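Local atomic coordinates of sensor histidine kinase CitA (Klebsiella pneumoniae, PDB entry 1P0Z), a protein that senses citrate outside the inner membrane through its periplasmic domain and probably activates the response regulator CitB by phosphorylation, inducing the citrate-fermentation genes. Residues F47-S59 with V115-Q127. Residues are numbered along the deposited sequence; the frame is centred on the assembly and turned at random. Where two conformers were deposited one is given.
Sequences FSDATYITVGDAS and VIGIVSVGYTIEQ. With FLC (citrate anion), chain K.
Asp49 takes the phenol of Tyr123 at the start of a pairing that illustrates how an antiparallel strand pair can serve a hydrophobic core with one face and a ligand with the other. Tyr123 OH donates to Asp49 OD1 (2.7 Å) from above the carboxylate plane, with ring and carboxylate nearly perpendicular (84°); Arg11 forms a salt bridge to the same oxygen, and Gln15 also bonds the phenol. Next, Ala50 lays its CA over a face of the Tyr123 ring in a CH-pi contact, while its CB meets Val121 CG1 at 3.6 Å. At Thr51, OG1 receives a nearly straight bond from Thr124 N (2.9 Å) and shares a water with Gln127 OE1. Thr51 and Tyr52 together face Gly122 in a classic beta bulge. CG of Tyr52 sits between its backbone N and carbonyl carbon (chi1 64°), which brings the ring over the neighbouring strand, sandwiched with Gly122 CA on one face and the CA carbon of citrate on the other. Ile53 CG2 lies beside Val119 CG1 (4.1 Å), both pointing the same way. Paired Thr54 and Ser120 exchange two backbone bonds and turn their hydroxyls to citrate: Thr54 OG1 donates to OB1 (2.9 Å), Ser120 OG to OG2 (2.7 Å). The Tyr52, Thr54 and Ser120 face joins Arg62, His65 and Lys105 around citrate. Beyond Val55, Gly56 closes the regular pairing with Ile118. Strand 115-124 lies between 52-57 and 101-109 in the antiparallel sheet of this extracellular PAS domain; helices 6-20 and 23-30 pack against Val119.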
loop_
_atom_site.group_PDB
_atom_site.type_symbol
_atom_site.label_atom_id
_atom_site.label_comp_id
_atom_site.label_asym_id
_atom_site.label_seq_id
_atom_site.Cartn_x
_atom_site.Cartn_y
_atom_site.Cartn_z
ATOM N N PHE A 47 -11.987 6.469 5.343
ATOM C CA PHE A 47 -12.832 6.890 4.218
ATOM C C PHE A 47 -12.913 5.892 3.057
ATOM O O PHE A 47 -13.961 5.720 2.473
ATOM C CB PHE A 47 -12.345 8.273 3.742
ATOM C CG PHE A 47 -13.224 8.928 2.739
ATOM C CD1 PHE A 47 -14.556 9.231 3.034
ATOM C CD2 PHE A 47 -12.698 9.284 1.486
ATOM C CE1 PHE A 47 -15.362 9.893 2.079
ATOM C CE2 PHE A 47 -13.489 9.949 0.521
ATOM C CZ PHE A 47 -14.826 10.251 0.822
ATOM N N SER A 48 -11.812 5.231 2.724
ATOM C CA SER A 48 -11.807 4.240 1.624
ATOM C C SER A 48 -12.606 3.003 2.048
ATOM O O SER A 48 -12.768 2.763 3.247
ATOM C CB SER A 48 -10.363 3.777 1.375
ATOM O OG SER A 48 -10.330 2.761 0.396
ATOM N N ASP A 49 -13.089 2.231 1.083
ATOM C CA ASP A 49 -13.765 0.981 1.407
ATOM C C ASP A 49 -12.719 -0.143 1.404
ATOM O O ASP A 49 -13.036 -1.303 1.654
ATOM C CB ASP A 49 -14.938 0.666 0.441
ATOM C CG ASP A 49 -14.531 0.614 -1.010
ATOM O OD1 ASP A 49 -13.470 1.159 -1.375
ATOM O OD2 ASP A 49 -15.307 0.024 -1.800
ATOM N N ALA A 50 -11.452 0.198 1.176
ATOM C CA ALA A 50 -10.409 -0.845 1.227
ATOM C C ALA A 50 -10.324 -1.497 2.615
ATOM O O ALA A 50 -10.621 -0.889 3.669
ATOM C CB ALA A 50 -9.045 -0.249 0.873
ATOM N N THR A 51 -9.881 -2.746 2.645
ATOM C CA THR A 51 -9.712 -3.455 3.914
ATOM C C THR A 51 -8.549 -2.879 4.707
ATOM O O THR A 51 -8.614 -2.755 5.950
ATOM C CB THR A 51 -9.388 -4.945 3.686
ATOM O OG1 THR A 51 -10.388 -5.511 2.865
ATOM C CG2 THR A 51 -9.389 -5.715 5.022
ATOM N N TYR A 52 -7.482 -2.516 4.001
ATOM C CA TYR A 52 -6.306 -2.006 4.668
ATOM C C TYR A 52 -5.432 -1.180 3.751
ATOM O O TYR A 52 -5.578 -1.209 2.528
ATOM C CB TYR A 52 -5.444 -3.184 5.220
ATOM C CG TYR A 52 -4.872 -4.117 4.150
ATOM C CD1 TYR A 52 -3.715 -3.785 3.446
ATOM C CD2 TYR A 52 -5.507 -5.328 3.845
ATOM C CE1 TYR A 52 -3.202 -4.627 2.449
ATOM C CE2 TYR A 52 -4.993 -6.184 2.885
ATOM C CZ TYR A 52 -3.830 -5.814 2.178
ATOM O OH TYR A 52 -3.305 -6.616 1.195
ATOM N N ILE A 53 -4.491 -0.463 4.371
ATOM C CA ILE A 53 -3.482 0.268 3.624
ATOM C C ILE A 53 -2.198 0.037 4.413
ATOM O O ILE A 53 -2.184 0.198 5.638
ATOM C CB ILE A 53 -3.737 1.796 3.585
ATOM C CG1 ILE A 53 -5.082 2.065 2.923
ATOM C CG2 ILE A 53 -2.575 2.483 2.844
ATOM C CD1 ILE A 53 -5.497 3.551 2.926
ATOM N N THR A 54 -1.132 -0.325 3.705
ATOM C CA THR A 54 0.165 -0.526 4.319
ATOM C C THR A 54 1.149 0.435 3.659
ATOM O O THR A 54 1.088 0.643 2.432
ATOM C CB THR A 54 0.696 -1.983 4.059
ATOM O OG1 THR A 54 -0.135 -2.926 4.751
ATOM C CG2 THR A 54 2.172 -2.131 4.557
ATOM N N VAL A 55 2.044 1.032 4.460
ATOM C CA VAL A 55 3.065 1.911 3.903
ATOM C C VAL A 55 4.416 1.347 4.349
ATOM O O VAL A 55 4.597 1.024 5.541
ATOM C CB VAL A 55 2.967 3.366 4.427
ATOM C CG1 VAL A 55 4.126 4.196 3.800
ATOM C CG2 VAL A 55 1.586 3.977 4.054
ATOM N N GLY A 56 5.314 1.177 3.382
ATOM C CA GLY A 56 6.633 0.662 3.732
ATOM C C GLY A 56 7.741 1.612 3.290
ATOM O O GLY A 56 7.533 2.463 2.415
ATOM N N ASP A 57 8.924 1.461 3.891
ATOM C CA ASP A 57 10.049 2.298 3.477
ATOM C C ASP A 57 10.776 1.657 2.290
ATOM O O ASP A 57 10.308 0.660 1.704
ATOM C CB ASP A 57 11.000 2.594 4.655
ATOM C CG ASP A 57 11.802 1.388 5.109
ATOM O OD1 ASP A 57 11.834 0.336 4.429
ATOM O OD2 ASP A 57 12.434 1.526 6.190
ATOM N N ALA A 58 11.922 2.224 1.911
ATOM C CA ALA A 58 12.628 1.737 0.740
ATOM C C ALA A 58 13.073 0.274 0.814
ATOM O O ALA A 58 13.226 -0.386 -0.220
ATOM C CB ALA A 58 13.841 2.657 0.449
ATOM N N SER A 59 13.325 -0.218 2.024
ATOM C CA SER A 59 13.752 -1.604 2.177
ATOM C C SER A 59 12.543 -2.501 2.458
ATOM O O SER A 59 12.688 -3.712 2.665
ATOM C CB SER A 59 14.759 -1.720 3.329
ATOM O OG SER A 59 14.105 -1.495 4.575
ATOM N N VAL A 115 13.023 5.764 -5.584
ATOM C CA VAL A 115 12.004 5.121 -4.751
ATOM C C VAL A 115 12.417 5.193 -3.272
ATOM O O VAL A 115 13.525 4.771 -2.884
ATOM C CB VAL A 115 11.826 3.641 -5.142
ATOM C CG1 VAL A 115 10.811 2.974 -4.187
ATOM C CG2 VAL A 115 11.364 3.545 -6.586
ATOM N N ILE A 116 11.524 5.718 -2.436
ATOM C CA ILE A 116 11.793 5.808 -1.002
ATOM C C ILE A 116 10.796 4.989 -0.181
ATOM O O ILE A 116 10.812 5.015 1.062
ATOM C CB ILE A 116 11.788 7.293 -0.502
ATOM C CG1 ILE A 116 10.420 7.949 -0.750
ATOM C CG2 ILE A 116 12.930 8.074 -1.226
ATOM C CD1 ILE A 116 10.268 9.364 -0.097
ATOM N N GLY A 117 9.903 4.287 -0.873
ATOM C CA GLY A 117 8.941 3.494 -0.107
ATOM C C GLY A 117 7.853 2.937 -1.012
ATOM O O GLY A 117 7.951 2.989 -2.234
ATOM N N ILE A 118 6.792 2.430 -0.390
ATOM C CA ILE A 118 5.716 1.787 -1.152
ATOM C C ILE A 118 4.374 1.959 -0.417
ATOM O O ILE A 118 4.308 2.011 0.805
ATOM C CB ILE A 118 6.038 0.263 -1.299
ATOM C CG1 ILE A 118 4.957 -0.465 -2.109
ATOM C CG2 ILE A 118 6.218 -0.380 0.104
ATOM C CD1 ILE A 118 5.349 -1.963 -2.429
ATOM N N VAL A 119 3.301 2.040 -1.192
ATOM C CA VAL A 119 1.953 2.067 -0.610
ATOM C C VAL A 119 1.218 0.864 -1.214
ATOM O O VAL A 119 1.321 0.607 -2.413
ATOM C CB VAL A 119 1.161 3.332 -1.012
ATOM C CG1 VAL A 119 -0.313 3.205 -0.553
ATOM C CG2 VAL A 119 1.816 4.574 -0.382
ATOM N N SER A 120 0.518 0.135 -0.350
ATOM C CA SER A 120 -0.259 -1.031 -0.795
ATOM C C SER A 120 -1.670 -0.829 -0.252
ATOM O O SER A 120 -1.849 -0.672 0.961
ATOM C CB SER A 120 0.338 -2.321 -0.197
ATOM O OG SER A 120 -0.473 -3.450 -0.567
ATOM N N VAL A 121 -2.657 -0.827 -1.148
ATOM C CA VAL A 121 -4.049 -0.691 -0.729
ATOM C C VAL A 121 -4.667 -2.058 -1.011
ATOM O O VAL A 121 -4.627 -2.540 -2.134
ATOM C CB VAL A 121 -4.759 0.405 -1.545
ATOM C CG1 VAL A 121 -6.242 0.389 -1.274
ATOM C CG2 VAL A 121 -4.115 1.784 -1.203
ATOM N N GLY A 122 -5.257 -2.659 0.003
ATOM C CA GLY A 122 -5.757 -4.014 -0.179
ATOM C C GLY A 122 -7.216 -4.251 0.153
ATOM O O GLY A 122 -7.793 -3.588 1.019
ATOM N N TYR A 123 -7.783 -5.213 -0.585
ATOM C CA TYR A 123 -9.183 -5.635 -0.393
ATOM C C TYR A 123 -9.195 -7.145 -0.162
ATOM O O TYR A 123 -8.823 -7.909 -1.046
ATOM C CB TYR A 123 -10.034 -5.347 -1.630
ATOM C CG TYR A 123 -10.341 -3.881 -1.847
ATOM C CD1 TYR A 123 -9.374 -3.012 -2.353
ATOM C CD2 TYR A 123 -11.608 -3.379 -1.564
ATOM C CE1 TYR A 123 -9.664 -1.649 -2.583
ATOM C CE2 TYR A 123 -11.921 -2.023 -1.778
ATOM C CZ TYR A 123 -10.929 -1.168 -2.288
ATOM O OH TYR A 123 -11.242 0.150 -2.449
ATOM N N THR A 124 -9.563 -7.601 1.033
ATOM C CA THR A 124 -9.578 -9.045 1.277
ATOM C C THR A 124 -10.803 -9.639 0.564
ATOM O O THR A 124 -11.943 -9.251 0.813
ATOM C CB THR A 124 -9.612 -9.336 2.784
ATOM O OG1 THR A 124 -8.365 -8.913 3.343
ATOM C CG2 THR A 124 -9.842 -10.852 3.054
ATOM N N ILE A 125 -10.536 -10.614 -0.284
ATOM C CA ILE A 125 -11.525 -11.189 -1.153
ATOM C C ILE A 125 -12.758 -11.777 -0.525
ATOM O O ILE A 125 -13.887 -11.549 -1.006
ATOM C CB ILE A 125 -10.814 -12.175 -2.133
ATOM C CG1 ILE A 125 -9.906 -11.339 -3.077
ATOM C CG2 ILE A 125 -11.831 -12.879 -3.024
ATOM C CD1 ILE A 125 -8.908 -12.159 -3.902
ATOM N N GLU A 126 -12.568 -12.473 0.567
ATOM C CA GLU A 126 -13.701 -13.092 1.186
ATOM C C GLU A 126 -14.680 -12.065 1.696
ATOM O O GLU A 126 -15.861 -12.388 1.831
ATOM C CB GLU A 126 -13.222 -14.045 2.296
ATOM C CG GLU A 126 -14.087 -14.099 3.554
ATOM C CD GLU A 126 -13.681 -13.027 4.565
ATOM O OE1 GLU A 126 -12.508 -13.008 5.005
ATOM O OE2 GLU A 126 -14.531 -12.196 4.921
ATOM N N GLN A 127 -14.217 -10.840 1.964
ATOM C CA GLN A 127 -15.066 -9.779 2.482
ATOM C C GLN A 127 -15.746 -8.902 1.411
ATOM O O GLN A 127 -16.488 -7.983 1.729
ATOM C CB GLN A 127 -14.253 -8.894 3.424
ATOM C CG GLN A 127 -13.764 -9.583 4.703
ATOM C CD GLN A 127 -12.683 -8.766 5.411
ATOM O OE1 GLN A 127 -12.811 -7.549 5.571
ATOM N NE2 GLN A 127 -11.618 -9.433 5.832
HETATM C CAC FLC K . -1.360 -7.929 5.368
HETATM C CA FLC K . -1.238 -6.866 4.242
HETATM C CB FLC K . 0.195 -6.897 3.524
HETATM C CBC FLC K . 1.389 -6.440 4.439
HETATM C CG FLC K . 0.125 -6.052 2.163
HETATM C CGC FLC K . 1.402 -5.981 1.295
HETATM O OA1 FLC K . -0.635 -7.855 6.345
HETATM O OA2 FLC K . -2.162 -8.835 5.129
HETATM O OB1 FLC K . 1.290 -5.393 5.083
HETATM O OB2 FLC K . 2.428 -7.139 4.422
HETATM O OG1 FLC K . 2.378 -6.784 1.515
HETATM O OG2 FLC K . 1.410 -5.126 0.438
HETATM O OHB FLC K . 0.531 -8.222 3.087
HETATM O O HOH W 1 -12.852 -5.703 3.725
#